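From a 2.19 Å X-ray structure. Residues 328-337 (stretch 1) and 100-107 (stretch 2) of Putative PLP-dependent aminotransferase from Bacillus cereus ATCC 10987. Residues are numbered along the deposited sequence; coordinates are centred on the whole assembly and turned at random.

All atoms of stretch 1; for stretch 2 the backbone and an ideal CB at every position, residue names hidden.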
# COMPACT_ATOMS: atom_id res chain seq x y z
N LEU A 328 -12.69 13.37 11.94
CA LEU A 328 -12.31 12.05 12.48
C LEU A 328 -11.53 12.13 13.77
O LEU A 328 -11.53 11.21 14.54
CB LEU A 328 -11.53 11.24 11.47
CG LEU A 328 -11.56 9.74 11.71
CD1 LEU A 328 -12.92 9.17 11.31
CD2 LEU A 328 -10.39 9.06 10.93
N PHE A 329 -10.84 13.24 14.02
CA PHE A 329 -9.90 13.31 15.12
C PHE A 329 -10.30 14.23 16.25
O PHE A 329 -9.50 14.48 17.14
CB PHE A 329 -8.56 13.79 14.57
CG PHE A 329 -8.13 13.08 13.32
CD1 PHE A 329 -7.74 11.75 13.38
CD2 PHE A 329 -8.09 13.73 12.11
CE1 PHE A 329 -7.31 11.11 12.28
CE2 PHE A 329 -7.64 13.09 10.96
CZ PHE A 329 -7.29 11.76 11.03
N ARG A 330 -11.50 14.77 16.22
CA ARG A 330 -11.93 15.81 17.18
C ARG A 330 -11.92 15.37 18.61
O ARG A 330 -11.83 16.19 19.48
CB ARG A 330 -13.39 16.16 16.97
CG ARG A 330 -13.69 17.03 15.83
CD ARG A 330 -15.19 16.91 15.60
NE ARG A 330 -15.72 17.84 14.61
CZ ARG A 330 -16.94 17.72 14.08
NH1 ARG A 330 -17.75 16.70 14.44
NH2 ARG A 330 -17.37 18.60 13.19
N ASN A 331 -12.17 14.10 18.86
CA ASN A 331 -12.32 13.64 20.21
C ASN A 331 -11.07 13.01 20.81
O ASN A 331 -11.14 12.55 21.90
CB ASN A 331 -13.51 12.69 20.27
CG ASN A 331 -14.84 13.42 20.00
OD1 ASN A 331 -14.93 14.65 20.09
ND2 ASN A 331 -15.86 12.66 19.64
N TYR A 332 -9.94 13.01 20.10
CA TYR A 332 -8.72 12.50 20.70
C TYR A 332 -8.16 13.53 21.67
O TYR A 332 -8.33 14.73 21.49
CB TYR A 332 -7.68 12.17 19.64
CG TYR A 332 -8.07 10.94 18.86
CD1 TYR A 332 -8.12 9.70 19.48
CD2 TYR A 332 -8.37 11.01 17.51
CE1 TYR A 332 -8.47 8.58 18.79
CE2 TYR A 332 -8.73 9.87 16.81
CZ TYR A 332 -8.78 8.66 17.46
OH TYR A 332 -9.15 7.50 16.80
N LYS A 333 -7.48 13.03 22.70
CA LYS A 333 -6.87 13.89 23.71
C LYS A 333 -5.79 14.80 23.11
O LYS A 333 -5.21 14.52 22.06
CB LYS A 333 -6.25 13.03 24.81
CG LYS A 333 -7.26 12.22 25.60
CD LYS A 333 -6.59 11.51 26.72
CE LYS A 333 -7.55 10.59 27.47
NZ LYS A 333 -8.65 11.37 28.12
N SER A 334 -5.55 15.92 23.79
CA SER A 334 -4.51 16.85 23.41
C SER A 334 -4.10 17.68 24.61
O SER A 334 -4.81 17.73 25.60
CB SER A 334 -4.99 17.79 22.31
OG SER A 334 -6.02 18.65 22.81
N THR A 335 -2.94 18.30 24.51
CA THR A 335 -2.54 19.37 25.39
C THR A 335 -3.38 20.54 24.91
O THR A 335 -4.12 20.41 23.93
CB THR A 335 -1.10 19.73 25.13
OG1 THR A 335 -1.00 20.24 23.78
CG2 THR A 335 -0.20 18.46 25.27
N ASP A 336 -3.29 21.67 25.59
CA ASP A 336 -3.79 22.93 25.05
C ASP A 336 -3.15 23.14 23.68
O ASP A 336 -1.95 22.89 23.49
CB ASP A 336 -3.40 24.08 25.96
CG ASP A 336 -3.94 25.42 25.46
OD1 ASP A 336 -3.28 26.08 24.63
OD2 ASP A 336 -5.03 25.82 25.95
N LEU A 337 -3.96 23.61 22.72
CA LEU A 337 -3.54 23.76 21.32
C LEU A 337 -3.66 25.21 20.82
O LEU A 337 -3.86 25.48 19.63
CB LEU A 337 -4.32 22.75 20.44
CG LEU A 337 -3.97 21.27 20.66
CD1 LEU A 337 -4.78 20.33 19.81
CD2 LEU A 337 -2.46 21.04 20.40
N UNK A 100 -3.39 2.68 18.07
CA UNK A 100 -3.10 3.71 19.05
C UNK A 100 -4.07 4.85 18.92
O UNK A 100 -4.74 5.00 17.89
CB UNK A 100 -1.66 4.22 18.90
N UNK A 101 -4.15 5.65 19.97
CA UNK A 101 -4.91 6.88 19.91
C UNK A 101 -3.90 8.00 19.68
O UNK A 101 -2.90 8.08 20.39
CB UNK A 101 -5.74 7.10 21.18
N UNK A 102 -4.16 8.87 18.72
CA UNK A 102 -3.33 10.06 18.72
C UNK A 102 -3.57 10.85 20.00
O UNK A 102 -4.67 10.80 20.59
CB UNK A 102 -3.61 10.92 17.49
N UNK A 103 -2.51 11.51 20.46
CA UNK A 103 -2.55 12.48 21.56
C UNK A 103 -1.83 13.74 21.06
O UNK A 103 -0.59 13.75 20.90
CB UNK A 103 -1.90 11.93 22.83
N UNK A 104 -2.61 14.80 20.79
CA UNK A 104 -2.04 15.94 20.09
C UNK A 104 -1.30 16.92 21.02
O UNK A 104 -1.79 17.26 22.11
CB UNK A 104 -3.15 16.68 19.34
N UNK A 105 -0.14 17.39 20.53
CA UNK A 105 0.77 18.27 21.25
C UNK A 105 0.89 19.58 20.44
O UNK A 105 1.14 19.56 19.20
CB UNK A 105 2.13 17.61 21.46
N UNK A 106 0.77 20.72 21.13
CA UNK A 106 0.92 22.03 20.50
C UNK A 106 2.28 22.25 19.81
O UNK A 106 3.28 21.59 20.14
CB UNK A 106 0.71 23.12 21.56
N UNK A 107 2.31 23.20 18.88
CA UNK A 107 3.54 23.53 18.13
C UNK A 107 4.12 24.89 18.57
O UNK A 107 3.41 25.71 19.16
CB UNK A 107 3.25 23.55 16.63

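At position 100 the ideal CB has no atom of stretch 1 within 5.5 Å, so the visible partner sets no requirement and almost any side chain would be compatible. The deposited residue is Leu 100, whose end leads away from stretch 1.

The CB of position 101 points sideways and lies 3.9 Å from Tyr 332 CD1, beside an aromatic ring. A chain with an aliphatic stem would suit, whether it ended in a polar or an apolar group. Glu 101 is found: its CG comes to 3.9 Å from Tyr 332 CE1, at the ring edge, and its OE1 accepts a hydrogen bond from a water (2.8 Å from OE1 to the water O). That water also donates to the backbone O of position 102 and accepts from Lys 333 N, joining both stretches.

Position 102 has phi/psi of -63/148, and its backbone N makes no hydrogen bond to stretch 1. Its ideal CB is 4.7 Å from Tyr 332 CG, so a compact apolar residue would fit, and the phi value admits proline without demanding it. Pro 102 lays its CD over the Tyr 332 ring, 3.5 Å from the centroid and 8° off the normal, a CH-pi contact.

The CB of position 103 points sideways, 4.3 Å from Lys 333 O, while the CB of Lys 333 offers an aliphatic surface. A long apolar or aromatic chain could cover it. Tyr 103, with chi1 in t, turns its ring so that Lys 333 CB sits over one face, 3.7 Å from the centroid; Tyr 103 CA also makes a CA-H...O contact with Lys 333 O at 3.4 Å.

Position 104 is the single beta bridge, paired with Ser 334 at a CA-CA distance of 4.2 Å. Its N donates to Lys 333 O (2.9 Å, 163°), and its O accepts from Thr 335 N (2.9 Å, 157°); any residue with a free amide could do this. The ideal CB, 3.7 Å from Ser 334 CB and 4.0 Å from Leu 337 CD1, favours an apolar chain, and a large one could reach Phe 329. Phe 104 does so: its CZ is 4.0 Å from Phe 329 CB, and its CE2 is 4.0 Å from Tyr 332 CB.

At position 105 CA-to-CB points away, and Thr 335 CG2 is 4.6 Å from the ideal CB. A branched or longer aliphatic residue could reach back to that methyl; Ile 105 brings CD1 to 3.5 Å from Thr 335 CG2.

Position 106 points toward stretch 1, its ideal CB only 3.3 Å from Asp 336 O, while its N donates to Thr 335 OG1 (3.2 Å). Small or polar chains seem likeliest, although nearby Asp 336 would favour a neutral or basic one. Asp 106 is deposited nevertheless: its OD2 lies 4.5 Å from Asp 336 OD1, and one water donates to both carboxylates.

Position 107 is unconstrained by stretch 1; it is Ile 107.

Stretch 2, residues 100-107: LEPYFIDI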
# COMPACT_ATOMS: atom_id res chain seq x y z
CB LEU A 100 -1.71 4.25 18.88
CG LEU A 100 -0.68 3.13 18.91
CD1 LEU A 100 0.61 3.72 18.55
CD2 LEU A 100 -0.69 2.50 20.32
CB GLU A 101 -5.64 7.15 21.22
CG GLU A 101 -6.79 6.26 21.45
CD GLU A 101 -7.65 6.72 22.62
OE1 GLU A 101 -7.57 7.90 23.05
OE2 GLU A 101 -8.41 5.89 23.11
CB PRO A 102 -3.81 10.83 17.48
CG PRO A 102 -4.48 9.76 16.60
CD PRO A 102 -5.09 8.82 17.58
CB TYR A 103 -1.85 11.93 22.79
CG TYR A 103 -2.23 12.62 24.11
CD1 TYR A 103 -2.04 13.99 24.30
CD2 TYR A 103 -2.77 11.88 25.15
CE1 TYR A 103 -2.36 14.59 25.51
CE2 TYR A 103 -3.10 12.48 26.35
CZ TYR A 103 -2.90 13.82 26.52
OH TYR A 103 -3.26 14.36 27.73
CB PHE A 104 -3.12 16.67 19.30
CG PHE A 104 -3.78 15.85 18.24
CD1 PHE A 104 -3.06 15.40 17.14
CD2 PHE A 104 -5.13 15.56 18.31
CE1 PHE A 104 -3.68 14.67 16.14
CE2 PHE A 104 -5.75 14.83 17.31
CZ PHE A 104 -5.02 14.37 16.23
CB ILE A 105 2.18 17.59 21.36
CG1 ILE A 105 2.07 16.16 21.93
CG2 ILE A 105 3.25 18.47 22.14
CD1 ILE A 105 1.40 16.03 23.28
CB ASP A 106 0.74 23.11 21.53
CG ASP A 106 0.08 24.34 20.96
OD1 ASP A 106 -0.46 24.28 19.81
OD2 ASP A 106 0.06 25.35 21.69
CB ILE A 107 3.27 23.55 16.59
CG1 ILE A 107 2.09 24.49 16.22
CG2 ILE A 107 2.93 22.15 16.06
CD1 ILE A 107 2.05 24.87 14.72
O HOH W 1 -6.49 10.39 22.43
O HOH W 2 -0.73 26.45 23.95
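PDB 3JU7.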